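Local coordinates for protein dehydrogenase (Sinorhizobium meliloti, PDB 3UOE) that probably acts as an oxidoreductase of the malate/L-lactate dehydrogenase (LDH2/MDH2) family, working as part of an assembly of two subunits, at residues G128-M140 / A282-A295. Numbering follows the deposited sequence.
Sequences GLAIAAIRNANHM and ANKGDLLILIDPSA
One face of the D286 carboxylate is covered by M140, a selenomethionine: CE stands over it, 3.5 Å from D286 OD1, with M140 CG on the same side near OD2. I134 CG2 is nearer the plane, beside D286 OD1 at 3.5 Å. In M140, chi1 sets CG beside the backbone N, and the bend at chi2 helps return CE to the carboxylate. Level with that plane, K284 NZ forms a salt bridge with D286 OD2 (3.3 Å), its hydrogen bond weak; S161 OG is hydrogen-bonded to OD2. K284 NZ donates a hydrogen bond to N138 O (2.7 Å) from above the carbonyl plane, 72° out of it, not along a lone pair. This ammonium therefore ties the loop after the strand to the buried acid. Beyond, water joins N136 N to K284 O.

From I134–D286 to A130–L290, three hydrogen-bonded pairs, each with two N-H...O bonds, alternate with non-hydrogen-bonded ones; the bond from I134 N to D286 O is 2.8 Å long and nearly straight (171°). One face carries L129, I131, A133, L287, I289 and I291. There L129 CD1 lies alongside I291 CG1 (3.8 Å), I131 CD1 meets I289 CG1 (3.7 Å), and L129 of the second subunit packs on L129 and I131. The other face, with A132 and L290, lies against helix 109-127. At 168° between N-to-C directions, strands 129-135 and 285-291 form a regular antiparallel ladder at the centre of a seven-stranded mixed sheet.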
ATOM      1  N   GLY A 128       9.376 -11.191  14.980  1.00 10.64           N
ATOM      2  CA  GLY A 128       8.389 -11.557  13.971  1.00  7.45           C
ATOM      3  C   GLY A 128       8.096 -10.434  12.983  1.00  9.60           C
ATOM      4  O   GLY A 128       7.756 -10.674  11.826  1.00 10.08           O
ATOM      5  N   LEU A 129       8.234  -9.198  13.451  1.00 10.35           N
ATOM      6  CA  LEU A 129       8.003  -8.009  12.633  1.00 10.77           C
ATOM      7  C   LEU A 129       9.054  -6.973  13.009  1.00  9.75           C
ATOM      8  O   LEU A 129       9.333  -6.767  14.191  1.00 12.09           O
ATOM      9  CB  LEU A 129       6.596  -7.461  12.885  1.00  7.26           C
ATOM     10  CG  LEU A 129       6.223  -6.023  12.506  1.00 15.50           C
ATOM     11  CD1 LEU A 129       5.812  -5.894  11.038  1.00 12.81           C
ATOM     12  CD2 LEU A 129       5.090  -5.509  13.408  1.00 11.99           C
ATOM     13  N   ALA A 130       9.644  -6.334  12.010  1.00  7.26           N
ATOM     14  CA  ALA A 130      10.628  -5.293  12.260  1.00  7.83           C
ATOM     15  C   ALA A 130      10.630  -4.266  11.142  1.00  7.27           C
ATOM     16  O   ALA A 130      10.239  -4.554  10.011  1.00  6.82           O
ATOM     17  CB  ALA A 130      12.013  -5.889  12.434  1.00  9.45           C
ATOM     18  N   ILE A 131      11.078  -3.064  11.463  1.00  5.95           N
ATOM     19  CA  ILE A 131      11.125  -2.004  10.477  1.00  7.40           C
ATOM     20  C   ILE A 131      12.444  -1.252  10.537  1.00  6.35           C
ATOM     21  O   ILE A 131      12.961  -0.973  11.615  1.00  6.08           O
ATOM     22  CB  ILE A 131       9.972  -1.001  10.687  1.00  7.83           C
ATOM     23  CG1 ILE A 131      10.019   0.099   9.622  1.00  7.77           C
ATOM     24  CG2 ILE A 131      10.029  -0.418  12.109  1.00  6.84           C
ATOM     25  CD1 ILE A 131       8.692   0.854   9.443  1.00  9.95           C
ATOM     26  N   ALA A 132      12.983  -0.937   9.367  1.00  5.15           N
ATOM     27  CA  ALA A 132      14.103  -0.024   9.258  1.00  6.62           C
ATOM     28  C   ALA A 132      13.668   1.252   8.522  1.00  6.84           C
ATOM     29  O   ALA A 132      13.102   1.203   7.417  1.00  6.23           O
ATOM     30  CB  ALA A 132      15.287  -0.699   8.556  1.00  7.66           C
ATOM     31  N   ALA A 133      13.913   2.390   9.162  1.00  5.48           N
ATOM     32  CA  ALA A 133      13.530   3.679   8.617  1.00  5.61           C
ATOM     33  C   ALA A 133      14.789   4.464   8.290  1.00  6.16           C
ATOM     34  O   ALA A 133      15.530   4.869   9.188  1.00  6.01           O
ATOM     35  CB  ALA A 133      12.654   4.439   9.608  1.00  4.96           C
ATOM     36  N   ILE A 134      15.009   4.679   6.996  1.00  6.60           N
ATOM     37  CA  ILE A 134      16.257   5.232   6.479  1.00  5.78           C
ATOM     38  C   ILE A 134      16.120   6.679   6.042  1.00  6.37           C
ATOM     39  O   ILE A 134      15.161   7.044   5.365  1.00  6.14           O
ATOM     40  CB  ILE A 134      16.746   4.429   5.241  1.00  7.96           C
ATOM     41  CG1 ILE A 134      16.887   2.941   5.572  1.00  6.58           C
ATOM     42  CG2 ILE A 134      18.048   5.003   4.698  1.00  5.14           C
ATOM     43  CD1 ILE A 134      16.791   2.048   4.348  1.00  6.41           C
ATOM     44  N   ARG A 135      17.095   7.494   6.425  1.00  5.90           N
ATOM     45  CA  ARG A 135      17.191   8.870   5.963  1.00  5.52           C
ATOM     46  C   ARG A 135      18.604   9.075   5.435  1.00  5.62           C
ATOM     47  O   ARG A 135      19.466   8.219   5.626  1.00  5.84           O
ATOM     48  CB  ARG A 135      16.900   9.857   7.103  1.00  4.94           C
ATOM     49  CG  ARG A 135      17.969   9.884   8.192  1.00  5.86           C
ATOM     50  CD  ARG A 135      17.466  10.565   9.460  1.00  5.92           C
ATOM     51  NE  ARG A 135      18.507  10.690  10.475  1.00  8.03           N
ATOM     52  CZ  ARG A 135      18.795   9.762  11.389  1.00  9.59           C
ATOM     53  NH1 ARG A 135      18.120   8.615  11.428  1.00  8.18           N
ATOM     54  NH2 ARG A 135      19.772   9.976  12.265  1.00 12.34           N
ATOM     55  N   ASN A 136      18.835  10.197   4.760  1.00  7.05           N
ATOM     56  CA  ASN A 136      20.178  10.577   4.333  1.00  6.20           C
ATOM     57  C   ASN A 136      20.873   9.470   3.539  1.00  5.80           C
ATOM     58  O   ASN A 136      22.066   9.205   3.731  1.00  5.95           O
ATOM     59  CB  ASN A 136      21.013  10.991   5.554  1.00  6.38           C
ATOM     60  CG  ASN A 136      22.244  11.814   5.185  1.00  7.41           C
ATOM     61  OD1 ASN A 136      22.267  12.509   4.172  1.00  5.90           O
ATOM     62  ND2 ASN A 136      23.271  11.743   6.026  1.00  7.74           N
ATOM     63  N   ALA A 137      20.113   8.824   2.657  1.00  5.42           N
ATOM     64  CA  ALA A 137      20.652   7.866   1.690  1.00  5.14           C
ATOM     65  C   ALA A 137      20.277   8.277   0.267  1.00  5.36           C
ATOM     66  O   ALA A 137      19.278   8.948   0.058  1.00  5.30           O
ATOM     67  CB  ALA A 137      20.144   6.458   1.981  1.00  3.65           C
ATOM     68  N   ASN A 138      21.073   7.860  -0.711  1.00  5.14           N
ATOM     69  CA  ASN A 138      20.779   8.155  -2.099  1.00  4.71           C
ATOM     70  C   ASN A 138      19.732   7.226  -2.689  1.00  5.20           C
ATOM     71  O   ASN A 138      19.209   6.337  -2.026  1.00  4.43           O
ATOM     72  CB  ASN A 138      22.042   8.119  -2.969  1.00  5.99           C
ATOM     73  CG  ASN A 138      22.904   9.353  -2.794  1.00  8.00           C
ATOM     74  OD1 ASN A 138      22.818  10.304  -3.582  1.00  7.35           O
ATOM     75  ND2 ASN A 138      23.737   9.352  -1.755  1.00  6.75           N
ATOM     76  N   HIS A 139      19.452   7.455  -3.962  1.00  6.86           N
ATOM     77  CA  HIS A 139      18.322   6.856  -4.649  1.00  7.92           C
ATOM     78  C   HIS A 139      18.410   5.339  -4.614  1.00  7.31           C
ATOM     79  O   HIS A 139      19.481   4.765  -4.818  1.00  7.39           O
ATOM     80  CB  HIS A 139      18.280   7.374  -6.091  1.00  7.50           C
ATOM     81  CG  HIS A 139      17.015   7.047  -6.817  1.00  9.08           C
ATOM     82  ND1 HIS A 139      16.920   6.006  -7.713  1.00  8.00           N
ATOM     83  CD2 HIS A 139      15.795   7.633  -6.792  1.00 10.31           C
ATOM     84  CE1 HIS A 139      15.695   5.961  -8.202  1.00  7.73           C
ATOM     85  NE2 HIS A 139      14.990   6.930  -7.653  1.00  8.01           N
HETATM   86  N   MSE A 140      17.270   4.704  -4.356  1.00  7.11           N
HETATM   87  CA  MSE A 140      17.191   3.265  -4.124  1.00  8.10           C
HETATM   88  C   MSE A 140      17.090   2.453  -5.406  1.00  7.83           C
HETATM   89  O   MSE A 140      17.259   1.231  -5.399  1.00  6.93           O
HETATM   90  CB  MSE A 140      15.964   2.958  -3.265  1.00  7.48           C
HETATM   91  CG  MSE A 140      16.111   3.429  -1.848  1.00  9.05           C
HETATM   92 SE   MSE A 140      17.552   2.425  -1.005  1.00 25.93          SE
HETATM   93  CE  MSE A 140      18.075   3.766   0.346  1.00  8.44           C
ATOM     94  N   ALA A 282      20.808  14.267  -0.666  1.00  6.80           N
ATOM     95  CA  ALA A 282      19.615  13.449  -0.829  1.00  6.74           C
ATOM     96  C   ALA A 282      18.881  13.423   0.515  1.00  6.06           C
ATOM     97  O   ALA A 282      19.435  12.971   1.511  1.00  7.31           O
ATOM     98  CB  ALA A 282      19.994  12.059  -1.284  1.00  5.28           C
ATOM     99  N   ASN A 283      17.658  13.947   0.560  1.00  5.56           N
ATOM    100  CA  ASN A 283      16.937  14.080   1.834  1.00  5.35           C
ATOM    101  C   ASN A 283      15.539  13.454   1.819  1.00  5.47           C
ATOM    102  O   ASN A 283      14.655  13.858   2.577  1.00  4.60           O
ATOM    103  CB  ASN A 283      16.853  15.551   2.263  1.00  5.34           C
ATOM    104  CG  ASN A 283      16.136  16.411   1.241  1.00  5.43           C
ATOM    105  OD1 ASN A 283      15.956  16.003   0.101  1.00  5.41           O
ATOM    106  ND2 ASN A 283      15.709  17.601   1.651  1.00  5.60           N
ATOM    107  N   LYS A 284      15.350  12.482   0.930  1.00  5.80           N
ATOM    108  CA  LYS A 284      14.145  11.667   0.900  1.00  5.42           C
ATOM    109  C   LYS A 284      14.296  10.541   1.938  1.00  6.25           C
ATOM    110  O   LYS A 284      15.346  10.421   2.586  1.00  6.79           O
ATOM    111  CB  LYS A 284      13.911  11.115  -0.517  1.00  5.76           C
ATOM    112  CG  LYS A 284      14.464   9.723  -0.780  1.00  7.42           C
ATOM    113  CD  LYS A 284      15.958   9.657  -0.695  1.00  7.84           C
ATOM    114  CE  LYS A 284      16.430   8.237  -0.337  1.00  9.40           C
ATOM    115  NZ  LYS A 284      16.748   7.442  -1.530  1.00  8.69           N
ATOM    116  N   GLY A 285      13.254   9.736   2.120  1.00  5.54           N
ATOM    117  CA  GLY A 285      13.306   8.648   3.082  1.00  4.71           C
ATOM    118  C   GLY A 285      12.912   7.316   2.469  1.00  6.74           C
ATOM    119  O   GLY A 285      12.366   7.269   1.368  1.00  6.33           O
ATOM    120  N   ASP A 286      13.200   6.233   3.189  1.00  7.55           N
ATOM    121  CA  ASP A 286      12.849   4.880   2.766  1.00  6.31           C
ATOM    122  C   ASP A 286      12.452   4.079   3.991  1.00  6.06           C
ATOM    123  O   ASP A 286      12.978   4.299   5.076  1.00  5.23           O
ATOM    124  CB  ASP A 286      14.018   4.175   2.074  1.00  6.24           C
ATOM    125  CG  ASP A 286      14.965   5.145   1.392  1.00  9.21           C
ATOM    126  OD1 ASP A 286      15.813   5.731   2.096  1.00  8.90           O
ATOM    127  OD2 ASP A 286      14.855   5.325   0.160  1.00  9.82           O
ATOM    128  N   LEU A 287      11.515   3.163   3.790  1.00  4.88           N
ATOM    129  CA  LEU A 287      11.048   2.271   4.819  1.00  5.18           C
ATOM    130  C   LEU A 287      11.147   0.845   4.307  1.00  7.23           C
ATOM    131  O   LEU A 287      10.800   0.558   3.155  1.00  6.91           O
ATOM    132  CB  LEU A 287       9.596   2.564   5.185  1.00  4.95           C
ATOM    133  CG  LEU A 287       9.263   3.907   5.821  1.00  6.50           C
ATOM    134  CD1 LEU A 287       7.749   4.049   6.041  1.00  4.40           C
ATOM    135  CD2 LEU A 287      10.046   4.099   7.125  1.00  6.51           C
ATOM    136  N   LEU A 288      11.630  -0.033   5.179  1.00  6.09           N
ATOM    137  CA  LEU A 288      11.644  -1.460   4.932  1.00  6.97           C
ATOM    138  C   LEU A 288      10.948  -2.159   6.100  1.00  7.00           C
ATOM    139  O   LEU A 288      11.332  -1.992   7.251  1.00  6.79           O
ATOM    140  CB  LEU A 288      13.081  -1.968   4.796  1.00  7.11           C
ATOM    141  CG  LEU A 288      13.211  -3.494   4.728  1.00  7.74           C
ATOM    142  CD1 LEU A 288      12.624  -4.036   3.426  1.00  6.62           C
ATOM    143  CD2 LEU A 288      14.658  -3.934   4.892  1.00  8.22           C
ATOM    144  N   ILE A 289       9.900  -2.911   5.803  1.00  7.32           N
ATOM    145  CA  ILE A 289       9.231  -3.699   6.821  1.00  7.05           C
ATOM    146  C   ILE A 289       9.379  -5.163   6.478  1.00  7.65           C
ATOM    147  O   ILE A 289       8.980  -5.594   5.396  1.00  8.90           O
ATOM    148  CB  ILE A 289       7.741  -3.377   6.901  1.00  9.47           C
ATOM    149  CG1 ILE A 289       7.537  -1.965   7.431  1.00  9.14           C
ATOM    150  CG2 ILE A 289       7.024  -4.393   7.788  1.00 10.75           C
ATOM    151  CD1 ILE A 289       6.268  -1.324   6.934  1.00 12.57           C
ATOM    152  N   LEU A 290       9.971  -5.920   7.392  1.00  7.88           N
ATOM    153  CA  LEU A 290      10.098  -7.360   7.223  1.00  9.03           C
ATOM    154  C   LEU A 290       9.151  -8.080   8.169  1.00  8.08           C
ATOM    155  O   LEU A 290       8.895  -7.621   9.284  1.00  7.95           O
ATOM    156  CB  LEU A 290      11.533  -7.822   7.474  1.00  7.87           C
ATOM    157  CG  LEU A 290      12.580  -7.339   6.474  1.00  9.52           C
ATOM    158  CD1 LEU A 290      13.975  -7.702   6.979  1.00 10.41           C
ATOM    159  CD2 LEU A 290      12.318  -7.943   5.086  1.00  8.60           C
ATOM    160  N   ILE A 291       8.629  -9.208   7.704  1.00  7.67           N
ATOM    161  CA  ILE A 291       7.749 -10.042   8.503  1.00  9.43           C
ATOM    162  C   ILE A 291       8.078 -11.508   8.262  1.00  9.87           C
ATOM    163  O   ILE A 291       8.143 -11.959   7.114  1.00 10.27           O
ATOM    164  CB  ILE A 291       6.275  -9.806   8.134  1.00  9.34           C
ATOM    165  CG1 ILE A 291       5.958  -8.303   8.131  1.00  8.79           C
ATOM    166  CG2 ILE A 291       5.354 -10.581   9.071  1.00  6.53           C
ATOM    167  CD1 ILE A 291       4.490  -7.992   7.848  1.00  9.27           C
ATOM    168  N   ASP A 292       8.274 -12.246   9.347  1.00  9.54           N
ATOM    169  CA  ASP A 292       8.535 -13.679   9.271  1.00  9.37           C
ATOM    170  C   ASP A 292       7.205 -14.417   9.109  1.00  9.65           C
ATOM    171  O   ASP A 292       6.421 -14.487  10.046  1.00 11.35           O
ATOM    172  CB  ASP A 292       9.259 -14.131  10.548  1.00  9.10           C
ATOM    173  CG  ASP A 292       9.745 -15.578  10.486  1.00 10.79           C
ATOM    174  OD1 ASP A 292       9.362 -16.317   9.548  1.00 11.53           O
ATOM    175  OD2 ASP A 292      10.508 -15.979  11.395  1.00 11.50           O
ATOM    176  N   PRO A 293       6.943 -14.969   7.915  1.00 10.61           N
ATOM    177  CA  PRO A 293       5.690 -15.718   7.729  1.00 11.00           C
ATOM    178  C   PRO A 293       5.533 -16.846   8.753  1.00 10.51           C
ATOM    179  O   PRO A 293       4.397 -17.211   9.081  1.00  9.79           O
ATOM    180  CB  PRO A 293       5.836 -16.309   6.317  1.00  9.75           C
ATOM    181  CG  PRO A 293       6.898 -15.454   5.647  1.00 10.32           C
ATOM    182  CD  PRO A 293       7.834 -15.070   6.744  1.00  8.65           C
ATOM    183  N   SER A 294       6.647 -17.378   9.263  1.00  9.42           N
ATOM    184  CA  SER A 294       6.575 -18.515  10.187  1.00 11.82           C
ATOM    185  C   SER A 294       5.983 -18.134  11.552  1.00 10.74           C
ATOM    186  O   SER A 294       5.539 -19.000  12.301  1.00 10.28           O
ATOM    187  CB  SER A 294       7.931 -19.226  10.327  1.00  9.97           C
ATOM    188  OG  SER A 294       8.770 -18.564  11.256  1.00 14.23           O
ATOM    189  N   ALA A 295       5.966 -16.843  11.863  1.00  9.67           N
ATOM    190  CA  ALA A 295       5.283 -16.367  13.061  1.00  9.78           C
ATOM    191  C   ALA A 295       3.770 -16.461  12.878  1.00 10.75           C
ATOM    192  O   ALA A 295       3.021 -16.493  13.848  1.00 12.44           O
ATOM    193  CB  ALA A 295       5.675 -14.944  13.365  1.00  7.83           C
TER
HETATM  194  O   HOH W   1      16.768  11.850   4.356  1.00  5.55           O
HETATM  195  O   HOH W   2      22.071  12.191   1.601  1.00  8.63           O
HETATM  196  O   HOH W   3      14.750   6.080  -3.726  1.00  7.46           O